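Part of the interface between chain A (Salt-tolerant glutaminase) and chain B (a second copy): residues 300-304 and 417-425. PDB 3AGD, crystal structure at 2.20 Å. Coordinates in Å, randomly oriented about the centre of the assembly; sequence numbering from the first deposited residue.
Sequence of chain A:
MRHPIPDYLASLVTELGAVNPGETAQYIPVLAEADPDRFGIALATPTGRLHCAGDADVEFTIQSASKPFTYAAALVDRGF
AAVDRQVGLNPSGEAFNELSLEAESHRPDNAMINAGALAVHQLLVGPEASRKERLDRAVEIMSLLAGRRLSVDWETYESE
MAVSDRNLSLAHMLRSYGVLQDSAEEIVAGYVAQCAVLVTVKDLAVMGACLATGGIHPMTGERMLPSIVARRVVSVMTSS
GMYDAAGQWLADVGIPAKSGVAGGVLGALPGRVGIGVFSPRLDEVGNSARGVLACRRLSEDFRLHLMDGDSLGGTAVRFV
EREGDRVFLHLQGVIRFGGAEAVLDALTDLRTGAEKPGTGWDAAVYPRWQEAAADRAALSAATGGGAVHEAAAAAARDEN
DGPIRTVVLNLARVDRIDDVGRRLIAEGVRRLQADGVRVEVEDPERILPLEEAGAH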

# COMPACT_ATOMS: atom_id res chain seq x y z
N GLU A 300 -6.30 -3.41 13.69
CA GLU A 300 -7.43 -4.34 13.79
C GLU A 300 -8.80 -3.68 13.98
O GLU A 300 -9.75 -4.05 13.30
CB GLU A 300 -7.21 -5.34 14.92
CG GLU A 300 -8.38 -6.30 15.09
CD GLU A 300 -8.14 -7.36 16.13
OE1 GLU A 300 -7.80 -7.00 17.28
OE2 GLU A 300 -8.30 -8.56 15.80
N ASP A 301 -8.89 -2.72 14.89
CA ASP A 301 -10.16 -2.06 15.16
C ASP A 301 -10.68 -1.22 14.00
O ASP A 301 -11.88 -1.17 13.75
CB ASP A 301 -10.05 -1.17 16.40
CG ASP A 301 -9.81 -1.96 17.66
OD1 ASP A 301 -10.16 -3.16 17.67
OD2 ASP A 301 -9.28 -1.39 18.64
N PHE A 302 -9.78 -0.56 13.30
CA PHE A 302 -10.16 0.28 12.17
C PHE A 302 -9.93 -0.42 10.84
O PHE A 302 -10.18 0.15 9.78
CB PHE A 302 -9.37 1.59 12.22
CG PHE A 302 -9.79 2.51 13.34
CD1 PHE A 302 -8.86 3.32 13.99
CD2 PHE A 302 -11.13 2.62 13.71
CE1 PHE A 302 -9.25 4.21 14.99
CE2 PHE A 302 -11.54 3.52 14.71
CZ PHE A 302 -10.59 4.31 15.35
N ARG A 303 -9.47 -1.67 10.90
CA ARG A 303 -9.17 -2.45 9.71
C ARG A 303 -8.30 -1.65 8.74
O ARG A 303 -8.63 -1.49 7.56
CB ARG A 303 -10.46 -2.90 9.03
CG ARG A 303 -11.30 -3.82 9.90
CD ARG A 303 -10.58 -5.13 10.18
NE ARG A 303 -11.20 -5.87 11.28
CZ ARG A 303 -11.01 -7.17 11.50
NH1 ARG A 303 -11.61 -7.76 12.53
NH2 ARG A 303 -10.23 -7.88 10.70
N LEU A 304 -7.20 -1.14 9.28
CA LEU A 304 -6.24 -0.36 8.51
C LEU A 304 -5.10 -1.30 8.10
O LEU A 304 -4.69 -2.17 8.87
CB LEU A 304 -5.70 0.79 9.36
CG LEU A 304 -6.68 1.93 9.63
CD1 LEU A 304 -6.12 2.91 10.64
CD2 LEU A 304 -6.98 2.65 8.32
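Chain B, residues 417-425: IDDVGRRLI

Chain B meets chain A with the first turns of a helix, residues 419-425, entered from an extended I417(B). D418(B) is the N-cap. Its chi1 is p (68°), which brings OD1 back to accept from G421(B) N at 2.8 Å. The other carboxylate oxygen, OD2, accepts from a water on the chain A side and is also hydrogen-bonded elsewhere in the structure. This water bridges the chains, 2.9 Å from D418(B) OD2 and 2.6 Å from F302(A) O. No direct hydrogen bond links the two stretches.

On chain A a helix ends and R303(A) turns out of it with positive phi (50/53). V420(B) sits against this turn, with V420(B) CA 5.9 Å from F302(A) CA. Its CB points toward chain A and chi1 is t (174°), so both methyls reach the partner. V420(B) CG2 lies 3.3 Å from R303(A) CG and 3.7 Å from D301(A) O. V420(B) CG1 lies 3.7 Å from F302(A) O and 4.2 Å from F302(A) CD2.

R303(A) also starts toward chain B, but with chi1 and chi2 both m its end leads away. Its aliphatic part makes the contact. The F302(A) ring, chi1 m, extends along the helix to L424(B), one turn after V420(B). Here F302(A) CE2 is 4.4 Å from L424(B) CD2. On chain B, R422(B) NE is salt-bridged to D419(B) OD1 at 3.1 Å; neither side chain contacts the chain A stretch.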

# COMPACT_ATOMS: atom_id res chain seq x y z
N ILE B 417 -19.29 -0.28 1.58
CA ILE B 417 -18.73 0.17 2.84
C ILE B 417 -18.45 -1.03 3.73
O ILE B 417 -19.21 -2.00 3.71
CB ILE B 417 -19.72 1.12 3.56
CG1 ILE B 417 -19.14 1.62 4.87
CG2 ILE B 417 -21.04 0.41 3.80
CD1 ILE B 417 -20.00 2.66 5.56
N ASP B 418 -17.35 -0.99 4.47
CA ASP B 418 -17.02 -2.11 5.35
C ASP B 418 -17.62 -1.88 6.74
O ASP B 418 -18.11 -0.79 7.03
CB ASP B 418 -15.50 -2.30 5.43
CG ASP B 418 -14.78 -1.16 6.15
OD1 ASP B 418 -15.40 -0.11 6.41
OD2 ASP B 418 -13.58 -1.33 6.44
N ASP B 419 -17.58 -2.90 7.59
CA ASP B 419 -18.15 -2.77 8.93
C ASP B 419 -17.59 -1.61 9.73
O ASP B 419 -18.31 -0.96 10.48
CB ASP B 419 -17.99 -4.08 9.70
CG ASP B 419 -18.71 -5.24 9.03
OD1 ASP B 419 -19.83 -5.02 8.51
OD2 ASP B 419 -18.16 -6.37 9.04
N VAL B 420 -16.30 -1.33 9.56
CA VAL B 420 -15.68 -0.22 10.28
C VAL B 420 -16.38 1.08 9.88
O VAL B 420 -16.74 1.89 10.73
CB VAL B 420 -14.18 -0.10 9.95
CG1 VAL B 420 -13.60 1.16 10.58
CG2 VAL B 420 -13.45 -1.34 10.45
N GLY B 421 -16.57 1.27 8.58
CA GLY B 421 -17.24 2.46 8.10
C GLY B 421 -18.65 2.55 8.65
O GLY B 421 -19.10 3.62 9.05
N ARG B 422 -19.35 1.41 8.68
CA ARG B 422 -20.72 1.38 9.19
C ARG B 422 -20.76 1.81 10.65
O ARG B 422 -21.56 2.67 11.03
CB ARG B 422 -21.31 -0.03 9.07
CG ARG B 422 -21.43 -0.58 7.65
CD ARG B 422 -22.10 -1.95 7.67
NE ARG B 422 -21.41 -2.93 6.84
CZ ARG B 422 -21.63 -3.13 5.54
NH1 ARG B 422 -22.55 -2.41 4.91
NH2 ARG B 422 -20.94 -4.04 4.88
N ARG B 423 -19.90 1.22 11.47
CA ARG B 423 -19.85 1.53 12.89
C ARG B 423 -19.55 3.01 13.13
O ARG B 423 -20.18 3.64 13.97
CB ARG B 423 -18.80 0.66 13.60
CG ARG B 423 -19.04 -0.83 13.45
CD ARG B 423 -17.85 -1.64 13.96
NE ARG B 423 -17.95 -3.06 13.61
CZ ARG B 423 -18.88 -3.89 14.09
NH1 ARG B 423 -19.79 -3.45 14.95
NH2 ARG B 423 -18.90 -5.16 13.70
N LEU B 424 -18.59 3.55 12.39
CA LEU B 424 -18.23 4.96 12.55
C LEU B 424 -19.35 5.91 12.15
O LEU B 424 -19.63 6.88 12.86
CB LEU B 424 -16.96 5.29 11.75
CG LEU B 424 -15.63 4.79 12.32
CD1 LEU B 424 -14.49 5.23 11.41
CD2 LEU B 424 -15.44 5.34 13.71
N ILE B 425 -19.98 5.66 11.02
CA ILE B 425 -21.07 6.52 10.56
C ILE B 425 -22.26 6.36 11.49
O ILE B 425 -22.88 7.35 11.88
CB ILE B 425 -21.47 6.19 9.11
CG1 ILE B 425 -20.33 6.58 8.17
CG2 ILE B 425 -22.75 6.93 8.74
CD1 ILE B 425 -20.56 6.21 6.72
O HOH W 1 -11.39 0.36 7.45